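PDB 3K25: Slr1438 protein from Synechocystis sp., which is of unknown function but belongs to the aldose 1-epimerase family, and so may bind carbohydrate and act as an isomerase. Local coordinates for residues I66-C71 and F130-S135; Q147-L152 and M157-G162; L236-V241 and G266-W271. All coordinates share one frame; numbering follows the deposited sequence.

Contact 1 (I66-C71 and F130-S135); sequences ILFPIC and FELVFS
L132 lays a methyl on one face of the F68 ring, and the ring's outer edge meets F130. Followed outward, F68 CB carries the ring toward strand 130-135, with CG anti to the backbone N (chi1 173°). At CG the side chain already meets L132 CD2, 3.9 Å away. This methyl sits over the middle of the ring face as a CH-pi contact, 3.8 Å from the F68 centroid, and CB of P69, which follows a cis peptide bond, lies over the opposite face. Farther out, CZ of F68 and L132 CD1 are 3.7 Å apart. CE2 ends above the centre of the F130 ring, 3.7 Å from F130 CD1, in a T-shaped pair with planes at 66°. I66 brings both CG2 and CD1 to F134 CE2, each at 3.8 Å, an oblique methyl-to-ring contact. Strand 66-67, paired with 157-168, and the loop after it thus pack against strand 130-139 of the other sheet. F68 and F130 suit their places by offering edge and face, L132 by its two methyls, I66 by its branches. All five residues are buried and no hydrogen bond crosses, which implies cohesion by shape, dispersion and exclusion of water.

Contact 2 (Q147-L152 and M157-G162); sequences QRIANL and MPFSLG
I149 is the point where strand 147-151 grips the segment 157-162, and its branches divide the work. Its CG2 methyl lies over the centre of the F159 ring, 4.0 Å from its centroid, in a CH-pi contact. The same I149 CG2 meets the CE methyl of M157, a selenomethionine, at 3.6 Å. M157 is straight to SE and bends only at its last torsion (chi3 76°), bringing CE across the isoleucine at about a right angle. The other arm of I149 reaches L161, with CD1 4.1 Å from L161 CD2. A beta-branched residue suits this place because it offers two methyls, one shared by M157 and F159 and the other directed to L161. Toward the ends fewer atoms touch, and the polar groups find partners elsewhere. Q147 gives L161 only its CG, 4.0 Å from L161 CD2, while its amide OE1 bonds to Y237 OH. The amide of N151 runs past M157 in the opposite direction, ND2 lying 3.8 Å from M157 CB, and is tied to Q155, V272 and, through an Asx turn, G153 N. R148, and L152 just past the strand end, point away and are exposed. The strands run at 145° with axes 8.8 Å apart and belong to different sheets joined by a short link, a beta-arch across the beta-sandwich typical of the galactose mutarotase fold.

Contact 3 (L236-V241 and G266-W271); sequences LYQTLV and GEQLAW
The hydroxyl OG1 of T239 donates to the amide oxygen OE1 of Q268 over 2.6 Å. The donor lies in the carbonyl plane and meets a lone pair, with a C=O...O angle of 130°. On the other branch of the same amide, Q268 NE2 makes a weak, bent bond of 3.3 Å to the backbone oxygen of Q238. Glutamine suits this role: one flat group serves a donor and an acceptor, which should limit its rotation, chiefly through the OE1 bond. Threonine supplies a short hydroxyl donor. The Q268 chain is extended beyond CG (chi2 -177°), long enough to span from the loop to the strand. Q238 returns the approach from the opposite direction, laying its amide along the Q268 aliphatic portion, with Q238 NE2 3.7 Å from Q268 CB and the two amide planes 31° apart. At the far end, small A270 admits L236, CD1 to A270 CB at 4.0 Å. Q268 belongs to a type II turn, G266 to L269, between helix 262-265 and strand 270-272. Across the contact, Q238 and T239 form a classic beta bulge facing W256 of strand 250-256, where strand 239-245 begins, while A270 pairs with F159 of strand 157-168.

How the contacts relate
All residues that touch in contacts 1 and 2 are buried; both contacts are apolar in their touching centres and bridge the same two sheets of the sandwich. Their centres lie about 6 Å apart. Strands 66-67 and 157-168 are neighbours in one sheet, 130-139 and 142-151 in the other, so the contacts form adjoining parts of one core: L67 N meets G162 O, and E131 O meets A150 N, in probable hydrogen bonds. Contact 3 is mostly buried but has two partly exposed glutamines; polar bonds, one of them weak, carry it together with a small apolar touch. Strands 157-168 and 270-272 are sheet neighbours, so contact 3 stays within the sheet that contacts 1 and 2 pack against the other.

Contact 1 (I66-C71 and F130-S135)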
# COMPACT_ATOMS: atom_id res chain seq x y z
N ILE A 66 -0.77 -3.38 -2.25
CA ILE A 66 0.46 -3.89 -1.64
C ILE A 66 1.55 -4.00 -2.69
O ILE A 66 1.32 -4.54 -3.78
CB ILE A 66 0.19 -5.28 -1.03
CG1 ILE A 66 -0.89 -5.15 0.04
CG2 ILE A 66 1.47 -5.89 -0.48
CD1 ILE A 66 -1.40 -6.47 0.55
N LEU A 67 2.74 -3.49 -2.37
CA LEU A 67 3.88 -3.52 -3.29
C LEU A 67 4.94 -4.53 -2.82
O LEU A 67 5.61 -4.31 -1.80
CB LEU A 67 4.49 -2.12 -3.41
CG LEU A 67 3.51 -0.93 -3.40
CD1 LEU A 67 4.30 0.37 -3.47
CD2 LEU A 67 2.51 -1.03 -4.54
N PHE A 68 5.09 -5.62 -3.57
CA PHE A 68 6.06 -6.68 -3.23
C PHE A 68 6.32 -7.59 -4.44
O PHE A 68 5.40 -7.96 -5.16
CB PHE A 68 5.50 -7.51 -2.07
CG PHE A 68 6.32 -8.73 -1.74
CD1 PHE A 68 7.35 -8.65 -0.80
CD2 PHE A 68 6.05 -9.95 -2.34
CE1 PHE A 68 8.09 -9.78 -0.46
CE2 PHE A 68 6.79 -11.08 -2.01
CZ PHE A 68 7.80 -11.00 -1.07
N PRO A 69 7.58 -8.01 -4.66
CA PRO A 69 8.81 -7.76 -3.92
C PRO A 69 9.56 -6.47 -4.28
O PRO A 69 10.74 -6.35 -3.99
CB PRO A 69 9.64 -9.00 -4.21
CG PRO A 69 9.29 -9.27 -5.66
CD PRO A 69 7.79 -9.07 -5.68
N ILE A 70 8.89 -5.52 -4.93
CA ILE A 70 9.54 -4.23 -5.23
C ILE A 70 8.50 -3.12 -5.22
O ILE A 70 7.30 -3.37 -5.35
CB ILE A 70 10.24 -4.16 -6.64
CG1 ILE A 70 9.19 -4.22 -7.75
CG2 ILE A 70 11.29 -5.26 -6.77
CD1 ILE A 70 9.73 -3.99 -9.17
N CYS A 71 8.99 -1.89 -5.06
CA CYS A 71 8.13 -0.72 -5.09
C CYS A 71 8.60 0.06 -6.32
O CYS A 71 9.80 0.28 -6.51
CB CYS A 71 8.30 0.09 -3.80
SG CYS A 71 7.91 -0.83 -2.27
N PHE A 130 9.18 -17.28 -0.90
CA PHE A 130 8.57 -16.38 0.07
C PHE A 130 7.19 -16.80 0.57
O PHE A 130 6.46 -17.54 -0.09
CB PHE A 130 8.45 -14.96 -0.53
CG PHE A 130 7.26 -14.78 -1.44
CD1 PHE A 130 6.00 -14.49 -0.90
CD2 PHE A 130 7.39 -14.97 -2.81
CE1 PHE A 130 4.88 -14.39 -1.72
CE2 PHE A 130 6.28 -14.88 -3.65
CZ PHE A 130 5.01 -14.59 -3.11
N GLU A 131 6.85 -16.31 1.76
CA GLU A 131 5.54 -16.56 2.34
C GLU A 131 5.18 -15.33 3.18
O GLU A 131 5.89 -14.96 4.10
CB GLU A 131 5.50 -17.82 3.21
CG GLU A 131 4.05 -18.19 3.56
CD GLU A 131 3.88 -19.60 4.10
OE1 GLU A 131 4.30 -19.84 5.24
OE2 GLU A 131 3.32 -20.46 3.38
N LEU A 132 4.06 -14.71 2.83
CA LEU A 132 3.60 -13.52 3.54
C LEU A 132 2.28 -13.77 4.24
O LEU A 132 1.37 -14.34 3.66
CB LEU A 132 3.41 -12.37 2.55
CG LEU A 132 4.56 -11.50 2.04
CD1 LEU A 132 5.81 -12.32 1.80
CD2 LEU A 132 4.08 -10.81 0.76
N VAL A 133 2.20 -13.34 5.50
CA VAL A 133 0.95 -13.44 6.25
C VAL A 133 0.74 -12.04 6.80
O VAL A 133 1.54 -11.54 7.60
CB VAL A 133 1.01 -14.45 7.43
CG1 VAL A 133 1.13 -15.88 6.91
CG2 VAL A 133 2.16 -14.12 8.33
N PHE A 134 -0.32 -11.38 6.34
CA PHE A 134 -0.62 -10.03 6.79
C PHE A 134 -1.85 -10.11 7.67
O PHE A 134 -2.77 -10.89 7.42
CB PHE A 134 -0.92 -9.09 5.60
CG PHE A 134 0.30 -8.70 4.80
CD1 PHE A 134 1.52 -9.40 4.93
CD2 PHE A 134 0.23 -7.66 3.87
CE1 PHE A 134 2.62 -9.06 4.14
CE2 PHE A 134 1.33 -7.31 3.08
CZ PHE A 134 2.52 -8.01 3.21
N SER A 135 -1.84 -9.29 8.71
CA SER A 135 -2.96 -9.24 9.64
C SER A 135 -3.55 -7.84 9.56
O SER A 135 -2.86 -6.85 9.77
CB SER A 135 -2.46 -9.54 11.06
OG SER A 135 -3.52 -9.50 12.00

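Contact 2 (Q147-L152 and M157-G162)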
# COMPACT_ATOMS: atom_id res chain seq x y z
N GLN A 147 2.71 -7.38 9.14
CA GLN A 147 3.27 -8.28 8.15
C GLN A 147 4.37 -9.15 8.71
O GLN A 147 5.11 -8.75 9.60
CB GLN A 147 3.86 -7.49 6.97
CG GLN A 147 3.06 -6.28 6.49
CD GLN A 147 3.31 -5.04 7.33
OE1 GLN A 147 4.46 -4.71 7.63
NE2 GLN A 147 2.24 -4.34 7.71
N ARG A 148 4.46 -10.36 8.16
CA ARG A 148 5.52 -11.29 8.49
C ARG A 148 5.99 -11.70 7.10
O ARG A 148 5.23 -12.27 6.31
CB ARG A 148 5.02 -12.52 9.26
CG ARG A 148 6.17 -13.43 9.70
CD ARG A 148 5.70 -14.65 10.50
NE ARG A 148 4.71 -15.44 9.77
CZ ARG A 148 4.26 -16.64 10.14
NH1 ARG A 148 4.71 -17.21 11.25
NH2 ARG A 148 3.34 -17.26 9.41
N ILE A 149 7.23 -11.36 6.78
CA ILE A 149 7.80 -11.70 5.48
C ILE A 149 8.69 -12.90 5.76
O ILE A 149 9.68 -12.81 6.49
CB ILE A 149 8.63 -10.52 4.90
CG1 ILE A 149 7.77 -9.25 4.82
CG2 ILE A 149 9.12 -10.85 3.50
CD1 ILE A 149 7.47 -8.61 6.15
N ALA A 150 8.34 -14.04 5.18
CA ALA A 150 9.14 -15.23 5.42
C ALA A 150 9.85 -15.75 4.20
O ALA A 150 9.37 -15.62 3.07
CB ALA A 150 8.27 -16.34 6.03
N ASN A 151 11.02 -16.32 4.44
CA ASN A 151 11.80 -16.92 3.38
C ASN A 151 11.85 -18.42 3.73
O ASN A 151 12.52 -18.82 4.68
CB ASN A 151 13.20 -16.32 3.34
CG ASN A 151 14.09 -17.04 2.37
OD1 ASN A 151 13.61 -17.79 1.52
ND2 ASN A 151 15.40 -16.81 2.48
N LEU A 152 11.11 -19.22 2.98
CA LEU A 152 11.05 -20.65 3.23
C LEU A 152 11.96 -21.40 2.27
O LEU A 152 11.77 -22.59 2.00
CB LEU A 152 9.60 -21.13 3.09
CG LEU A 152 8.60 -20.42 4.02
CD1 LEU A 152 7.22 -21.06 3.93
CD2 LEU A 152 9.11 -20.49 5.44
N MSE A 157 16.98 -13.71 0.85
CA MSE A 157 15.96 -13.17 -0.03
C MSE A 157 15.92 -11.66 0.04
O MSE A 157 15.61 -11.08 1.08
CB MSE A 157 14.60 -13.75 0.35
CG MSE A 157 13.45 -13.24 -0.49
SE MSE A 157 11.74 -13.92 0.14
CE MSE A 157 11.55 -12.78 1.70
N PRO A 158 16.27 -10.99 -1.06
CA PRO A 158 16.23 -9.53 -1.02
C PRO A 158 14.80 -9.16 -1.36
O PRO A 158 14.12 -9.91 -2.05
CB PRO A 158 17.22 -9.14 -2.11
CG PRO A 158 16.98 -10.19 -3.14
CD PRO A 158 16.85 -11.47 -2.33
N PHE A 159 14.32 -8.02 -0.87
CA PHE A 159 12.96 -7.62 -1.18
C PHE A 159 12.63 -6.19 -0.76
O PHE A 159 13.37 -5.54 -0.03
CB PHE A 159 11.95 -8.56 -0.51
CG PHE A 159 11.69 -8.22 0.93
CD1 PHE A 159 12.56 -8.65 1.93
CD2 PHE A 159 10.60 -7.40 1.28
CE1 PHE A 159 12.36 -8.27 3.27
CE2 PHE A 159 10.39 -7.01 2.61
CZ PHE A 159 11.27 -7.44 3.61
N SER A 160 11.49 -5.73 -1.25
CA SER A 160 10.96 -4.43 -0.92
C SER A 160 9.48 -4.65 -0.68
O SER A 160 8.85 -5.49 -1.33
CB SER A 160 11.15 -3.44 -2.07
OG SER A 160 12.27 -2.61 -1.83
N LEU A 161 8.93 -3.92 0.29
CA LEU A 161 7.52 -4.03 0.62
C LEU A 161 6.95 -2.63 0.79
O LEU A 161 7.56 -1.77 1.43
CB LEU A 161 7.33 -4.84 1.92
CG LEU A 161 5.88 -4.92 2.40
CD1 LEU A 161 4.97 -5.39 1.25
CD2 LEU A 161 5.77 -5.85 3.59
N GLY A 162 5.77 -2.40 0.22
CA GLY A 162 5.16 -1.10 0.34
C GLY A 162 3.64 -1.11 0.37
O GLY A 162 2.99 -2.04 -0.13

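Contact 3 (L236-V241 and G266-W271)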
# COMPACT_ATOMS: atom_id res chain seq x y z
N LEU A 236 11.06 -1.05 9.17
CA LEU A 236 11.31 -1.64 7.86
C LEU A 236 11.10 -0.57 6.79
O LEU A 236 11.68 -0.63 5.70
CB LEU A 236 10.36 -2.81 7.60
CG LEU A 236 10.34 -3.39 6.17
CD1 LEU A 236 11.63 -4.16 5.93
CD2 LEU A 236 9.12 -4.29 5.95
N TYR A 237 10.28 0.43 7.11
CA TYR A 237 9.97 1.48 6.15
C TYR A 237 10.82 2.72 6.30
O TYR A 237 10.73 3.43 7.31
CB TYR A 237 8.49 1.82 6.24
CG TYR A 237 7.65 0.58 6.09
CD1 TYR A 237 7.27 -0.17 7.21
CD2 TYR A 237 7.30 0.10 4.82
CE1 TYR A 237 6.57 -1.38 7.07
CE2 TYR A 237 6.61 -1.11 4.67
CZ TYR A 237 6.25 -1.84 5.79
OH TYR A 237 5.59 -3.04 5.64
N GLN A 238 11.62 3.00 5.28
CA GLN A 238 12.53 4.14 5.29
C GLN A 238 12.22 5.21 4.27
O GLN A 238 12.84 6.28 4.28
CB GLN A 238 13.95 3.63 5.09
CG GLN A 238 14.26 2.47 6.03
CD GLN A 238 15.43 1.64 5.56
OE1 GLN A 238 16.58 2.06 5.66
NE2 GLN A 238 15.13 0.45 5.03
N THR A 239 11.25 4.94 3.40
CA THR A 239 10.86 5.89 2.36
C THR A 239 9.38 6.26 2.37
O THR A 239 8.51 5.43 2.65
CB THR A 239 11.22 5.36 0.96
OG1 THR A 239 12.62 5.54 0.72
CG2 THR A 239 10.42 6.09 -0.11
N LEU A 240 9.10 7.52 2.06
CA LEU A 240 7.74 8.02 2.03
C LEU A 240 7.43 8.56 0.64
O LEU A 240 8.15 9.43 0.13
CB LEU A 240 7.58 9.11 3.07
CG LEU A 240 6.38 9.04 4.01
CD1 LEU A 240 5.86 7.61 4.18
CD2 LEU A 240 6.85 9.61 5.36
N VAL A 241 6.37 8.03 0.03
CA VAL A 241 5.97 8.45 -1.31
C VAL A 241 4.64 9.21 -1.29
O VAL A 241 3.73 8.88 -0.53
CB VAL A 241 5.85 7.22 -2.26
CG1 VAL A 241 5.21 7.64 -3.58
CG2 VAL A 241 7.23 6.61 -2.51
N GLY A 266 20.42 -1.57 -4.21
CA GLY A 266 20.70 -2.00 -2.86
C GLY A 266 20.25 -0.95 -1.85
O GLY A 266 20.32 -1.18 -0.65
N GLU A 267 19.79 0.19 -2.34
CA GLU A 267 19.35 1.27 -1.46
C GLU A 267 18.13 0.90 -0.58
O GLU A 267 17.04 0.64 -1.08
CB GLU A 267 19.06 2.52 -2.29
CG GLU A 267 18.88 3.78 -1.45
CD GLU A 267 18.51 4.98 -2.29
OE1 GLU A 267 18.19 6.04 -1.70
OE2 GLU A 267 18.54 4.87 -3.54
N GLN A 268 18.35 0.90 0.73
CA GLN A 268 17.31 0.57 1.70
C GLN A 268 16.72 -0.79 1.37
O GLN A 268 15.59 -1.08 1.74
CB GLN A 268 16.18 1.61 1.71
CG GLN A 268 16.63 3.05 1.99
CD GLN A 268 15.46 4.03 2.05
OE1 GLN A 268 14.46 3.88 1.34
NE2 GLN A 268 15.60 5.06 2.88
N LEU A 269 17.49 -1.62 0.67
CA LEU A 269 17.01 -2.94 0.31
C LEU A 269 16.93 -3.77 1.60
O LEU A 269 17.64 -3.50 2.56
CB LEU A 269 17.95 -3.60 -0.70
CG LEU A 269 17.55 -4.99 -1.19
CD1 LEU A 269 16.17 -4.92 -1.82
CD2 LEU A 269 18.57 -5.52 -2.19
N ALA A 270 16.05 -4.78 1.62
CA ALA A 270 15.90 -5.62 2.81
C ALA A 270 16.09 -7.10 2.49
O ALA A 270 15.87 -7.54 1.36
CB ALA A 270 14.52 -5.39 3.44
N TRP A 271 16.48 -7.87 3.51
CA TRP A 271 16.71 -9.29 3.33
C TRP A 271 16.08 -10.14 4.42
O TRP A 271 15.79 -9.66 5.52
CB TRP A 271 18.22 -9.59 3.31
CG TRP A 271 19.00 -8.92 2.20
CD1 TRP A 271 19.46 -7.63 2.19
CD2 TRP A 271 19.41 -9.50 0.96
NE1 TRP A 271 20.12 -7.37 1.01
CE2 TRP A 271 20.10 -8.50 0.23
CE3 TRP A 271 19.26 -10.77 0.38
CZ2 TRP A 271 20.64 -8.73 -1.03
CZ3 TRP A 271 19.79 -11.00 -0.88
CH2 TRP A 271 20.47 -9.98 -1.57